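PDB 2NXF: manganese-dependent ADP-ribose/CDP-alcohol diphosphatase from Danio rerio, which probably hydrolyses ADP-ribose and CDP-alcohols such as CDP-choline to a nucleoside monophosphate and a phosphorylated product, using a dinuclear metal centre. Local coordinates for residues A[10-15]-A[283-287]; A[180-184]-A[194-198]. One frame throughout, in Å; residues are numbered along the deposited sequence.

Interaction 1: residues A[10-15]-A[283-287]; sequences LIADVQ and LEGVI. With ZN (zinc ion), chain B; PO4 (phosphate ion), chain F.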
# COMPACT_ATOMS: atom_id res chain seq x y z
N LEU A 10 11.08 3.32 1.04
CA LEU A 10 9.77 2.68 1.28
C LEU A 10 9.26 3.03 2.67
O LEU A 10 10.02 2.97 3.63
CB LEU A 10 9.91 1.15 1.25
CG LEU A 10 10.17 0.53 -0.10
CD1 LEU A 10 10.71 -0.89 0.08
CD2 LEU A 10 8.87 0.54 -0.91
N ILE A 11 7.96 3.33 2.77
CA ILE A 11 7.38 3.63 4.09
C ILE A 11 5.88 3.34 4.00
O ILE A 11 5.30 3.42 2.91
CB ILE A 11 7.67 5.09 4.52
CG1 ILE A 11 7.52 5.27 6.04
CG2 ILE A 11 6.84 6.09 3.68
CD1 ILE A 11 8.17 6.59 6.58
N ALA A 12 5.27 2.97 5.12
CA ALA A 12 3.84 2.63 5.13
C ALA A 12 3.12 3.25 6.32
O ALA A 12 3.68 3.32 7.41
CB ALA A 12 3.66 1.11 5.17
N ASP A 13 1.89 3.67 6.08
CA ASP A 13 0.91 3.93 7.17
C ASP A 13 1.43 4.99 8.14
O ASP A 13 1.43 4.78 9.37
CB ASP A 13 0.51 2.62 7.89
CG ASP A 13 -0.26 1.67 6.97
OD1 ASP A 13 -1.49 1.70 6.99
OD2 ASP A 13 0.37 0.95 6.17
N VAL A 14 1.87 6.12 7.58
CA VAL A 14 2.27 7.28 8.40
C VAL A 14 1.06 7.70 9.27
O VAL A 14 1.17 7.84 10.50
CB VAL A 14 2.78 8.44 7.52
CG1 VAL A 14 3.08 9.70 8.37
CG2 VAL A 14 4.03 8.03 6.71
N GLN A 15 -0.09 7.88 8.62
CA GLN A 15 -1.36 8.15 9.32
C GLN A 15 -1.28 9.34 10.27
O GLN A 15 -1.80 9.29 11.38
CB GLN A 15 -1.92 6.89 10.02
CG GLN A 15 -2.98 6.24 9.16
CD GLN A 15 -3.32 4.83 9.55
OE1 GLN A 15 -2.77 3.87 8.99
NE2 GLN A 15 -4.23 4.68 10.50
N LEU A 283 4.93 -4.06 4.99
CA LEU A 283 5.73 -3.14 5.79
C LEU A 283 5.05 -2.79 7.10
O LEU A 283 3.85 -2.48 7.13
CB LEU A 283 5.98 -1.85 5.01
CG LEU A 283 6.91 -1.96 3.81
CD1 LEU A 283 6.85 -0.66 3.02
CD2 LEU A 283 8.35 -2.27 4.27
N GLU A 284 5.82 -2.87 8.18
CA GLU A 284 5.39 -2.40 9.50
C GLU A 284 4.95 -0.94 9.41
O GLU A 284 5.56 -0.16 8.67
CB GLU A 284 6.54 -2.54 10.50
CG GLU A 284 6.86 -4.00 10.89
CD GLU A 284 7.67 -4.81 9.86
OE1 GLU A 284 8.14 -4.28 8.84
OE2 GLU A 284 7.85 -6.03 10.08
N GLY A 285 3.91 -0.58 10.17
CA GLY A 285 3.30 0.75 10.00
C GLY A 285 3.90 1.79 10.93
O GLY A 285 4.09 1.55 12.13
N VAL A 286 4.18 2.95 10.37
CA VAL A 286 4.73 4.07 11.14
C VAL A 286 3.81 4.48 12.28
O VAL A 286 4.26 4.78 13.40
CB VAL A 286 4.98 5.29 10.20
CG1 VAL A 286 5.19 6.58 11.01
CG2 VAL A 286 6.17 5.02 9.27
N ILE A 287 2.50 4.48 12.00
CA ILE A 287 1.55 4.95 13.02
C ILE A 287 1.61 4.18 14.34
O ILE A 287 1.38 4.76 15.40
CB ILE A 287 0.11 5.02 12.47
CG1 ILE A 287 -0.85 5.68 13.47
CG2 ILE A 287 -0.39 3.63 12.05
CD1 ILE A 287 -0.51 7.15 13.78
ZN ZN B . -3.07 2.03 8.27
P PO4 F . -6.01 1.03 9.46
O1 PO4 F . -5.67 -0.31 10.09
O2 PO4 F . -7.12 1.69 10.26
O3 PO4 F . -4.85 2.01 9.54
O4 PO4 F . -6.38 0.86 8.02
O HOH W 1 6.95 1.81 7.12
O HOH W 2 1.65 -0.96 7.89
O HOH W 3 -3.90 0.16 7.65

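Interaction 2: residues A[180-184]-A[194-198]; sequences DLNLP and FVKFN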
# COMPACT_ATOMS: atom_id res chain seq x y z
N ASP A 180 -22.45 -2.40 11.43
CA ASP A 180 -21.05 -1.99 11.46
C ASP A 180 -20.20 -2.96 10.67
O ASP A 180 -19.69 -3.95 11.21
CB ASP A 180 -20.52 -1.86 12.90
CG ASP A 180 -19.08 -1.33 12.95
OD1 ASP A 180 -18.49 -1.01 11.89
OD2 ASP A 180 -18.54 -1.24 14.07
N LEU A 181 -20.04 -2.67 9.39
CA LEU A 181 -19.31 -3.56 8.49
C LEU A 181 -17.78 -3.55 8.69
O LEU A 181 -17.05 -4.26 7.98
CB LEU A 181 -19.72 -3.30 7.03
CG LEU A 181 -21.13 -3.80 6.67
CD1 LEU A 181 -21.62 -3.19 5.35
CD2 LEU A 181 -21.21 -5.32 6.61
N ASN A 182 -17.28 -2.76 9.65
CA ASN A 182 -15.86 -2.84 10.05
C ASN A 182 -15.62 -4.04 10.97
O ASN A 182 -14.46 -4.41 11.22
CB ASN A 182 -15.39 -1.55 10.73
CG ASN A 182 -15.26 -0.39 9.77
OD1 ASN A 182 -14.68 -0.52 8.69
ND2 ASN A 182 -15.84 0.75 10.14
N LEU A 183 -16.69 -4.62 11.50
CA LEU A 183 -16.57 -5.81 12.35
C LEU A 183 -16.56 -7.06 11.46
O LEU A 183 -17.48 -7.25 10.67
CB LEU A 183 -17.71 -5.90 13.37
CG LEU A 183 -17.84 -4.74 14.36
CD1 LEU A 183 -19.06 -4.92 15.25
CD2 LEU A 183 -16.55 -4.60 15.20
N PRO A 184 -15.53 -7.91 11.62
CA PRO A 184 -15.43 -9.06 10.71
C PRO A 184 -16.55 -10.06 10.97
O PRO A 184 -17.09 -10.09 12.09
CB PRO A 184 -14.06 -9.65 11.04
CG PRO A 184 -13.82 -9.27 12.45
CD PRO A 184 -14.43 -7.89 12.60
N PHE A 194 -13.47 -9.85 4.95
CA PHE A 194 -14.65 -9.20 4.39
C PHE A 194 -15.21 -8.16 5.34
O PHE A 194 -16.25 -8.36 6.00
CB PHE A 194 -15.70 -10.23 3.96
CG PHE A 194 -15.28 -11.00 2.73
CD1 PHE A 194 -15.27 -10.37 1.48
CD2 PHE A 194 -14.87 -12.32 2.82
CE1 PHE A 194 -14.87 -11.07 0.34
CE2 PHE A 194 -14.47 -13.03 1.68
CZ PHE A 194 -14.48 -12.40 0.44
N VAL A 195 -14.50 -7.03 5.38
CA VAL A 195 -14.82 -5.87 6.21
C VAL A 195 -14.72 -4.62 5.34
O VAL A 195 -14.05 -4.63 4.30
CB VAL A 195 -13.85 -5.72 7.42
CG1 VAL A 195 -14.13 -6.81 8.45
CG2 VAL A 195 -12.38 -5.76 6.98
N LYS A 196 -15.40 -3.57 5.79
CA LYS A 196 -15.55 -2.30 5.08
C LYS A 196 -14.22 -1.57 4.88
O LYS A 196 -14.07 -0.77 3.94
CB LYS A 196 -16.53 -1.43 5.89
CG LYS A 196 -16.97 -0.14 5.26
CD LYS A 196 -17.95 0.56 6.19
CE LYS A 196 -18.07 2.03 5.86
NZ LYS A 196 -19.16 2.71 6.65
N PHE A 197 -13.25 -1.83 5.76
CA PHE A 197 -11.95 -1.16 5.62
C PHE A 197 -10.99 -1.85 4.63
O PHE A 197 -9.87 -1.40 4.46
CB PHE A 197 -11.29 -0.90 6.98
CG PHE A 197 -11.02 -2.13 7.81
CD1 PHE A 197 -9.86 -2.90 7.59
CD2 PHE A 197 -11.86 -2.48 8.88
CE1 PHE A 197 -9.55 -4.01 8.41
CE2 PHE A 197 -11.57 -3.59 9.71
CZ PHE A 197 -10.42 -4.35 9.48
N ASN A 198 -11.46 -2.93 4.01
CA ASN A 198 -10.75 -3.57 2.91
C ASN A 198 -11.44 -3.35 1.57
O ASN A 198 -12.44 -2.62 1.47
CB ASN A 198 -10.54 -5.07 3.18
CG ASN A 198 -9.64 -5.33 4.36
OD1 ASN A 198 -8.80 -4.48 4.72
ND2 ASN A 198 -9.77 -6.51 4.95

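Interaction 1: residues A[10-15]-A[283-287]
Residues 10-15, the end of strand 6-11 and the loop after it, carry the first metal ligands of this calcineurin-like phosphoesterase and run beside residues 283-287, their end-to-end directions 30° apart. Two backbone hydrogen bonds join them: Val286 N to Ala12 O (3.0 Å, nearly linear) and Ile287 N to Asp13 O (2.9 Å). The m rotamer of Asp13 brings OD1 to the zinc ion at 2.1 Å, while OD2 accepts from His265 N. Gln15, with chi1 between wells, reaches the same ion through OE1 (2.0 Å); its NE2 bonds to Asp63 and, weakly, to phosphate O3 (2.9 Å). Asp60 and His267 are further ligands. Behind the metal the packing is aliphatic. Leu283, m then t, extends its CD1 to Leu10 CB (4.0 Å), and its CB meets Ala12 CB (3.8 Å). The CA-to-CB bond of Ile11 points away from 283-287, but its t chi1 swings CG1 back to 3.5 Å from Val286 CG2. Ile287 lays CB 3.7 Å from Gln15 CB. Water 1 bridges Ala12 N and Glu284 O, both at 2.9 Å. The contact joins the end of strand 6-11 and its following loop to the loop that leaves strand 279-282, in the other large sheet; helix 35-49 packs on Ile11, Val14 and Val286, and strand 54-57 on Leu10 and Ile11.

Interaction 2: residues A[180-184]-A[194-198]
Two type I beta turns, Asp180 to Leu183 and Val195 to Asn198, meet here in the long connection between helices 162-174 and 203-219. Asp180 opens the first and adds an Asx turn, its OD1 accepting from Asn182 N (3.1 Å), while its backbone O accepts from Leu183 N (3.1 Å) to close the beta turn. Leu181 then supplies the one direct hydrogen bond between the segments, its O receiving Lys196 N at 2.8 Å and 158°; the same oxygen takes a CA-H...O contact from Val195 CA at 3.3 Å. The CA-to-CB bond of Leu181 points sideways, and CB sits 3.9 Å from Lys196 CB; the side chain also packs on Leu171 and Thr172 of helix 162-174. The extended Lys196 chain carries its amino end away from the 180-184 turn. Asn182, nearest Val195 in register (CA to CA 5.0 Å), has its CA-to-CB bond directed away overall, but OD1 comes back to 3.5 Å from Lys196 CB and 3.4 Å from Phe197 CD2. The CA-to-CB bond of Leu183 points away, and its O accepts from Asn175 ND2, which also donates to Phe194 O. Pro184 ends the segment against Val195, CB to CG1 3.8 Å. The second turn sits beside the metal centre: the Phe197 side chain packs on Asn96, a zinc ligand, its nearest atoms about 5 Å from the bound phosphate, while Asn198 OD1 accepts from zinc-binding His265. At the ring's edge, near its plane, Asn182 O stands 3.4 Å from Phe197 CE2.

From the N terminus, the chain passes through strand 6-11 into residues 10-15, the first half of interaction 1, whose partner arrives only after 267 intervening residues. That contact therefore closes a loop around most of the fold and ties strand 6-11, inside one large sheet, to the exit of strand 279-282 in the other. Interaction 2 is nested within it: a short loop of nine residues, without helix or strand, closed between helices 162-174 and 203-219 near the surface. The centres of interactions 1 and 2 lie about 21 Å apart, and the nearest atoms of interactions 1 and 2 about 9 Å, without touching. The dinuclear metal centre relates them, with Asp13 and Gln15 as ligands and Phe197 beside Asn96.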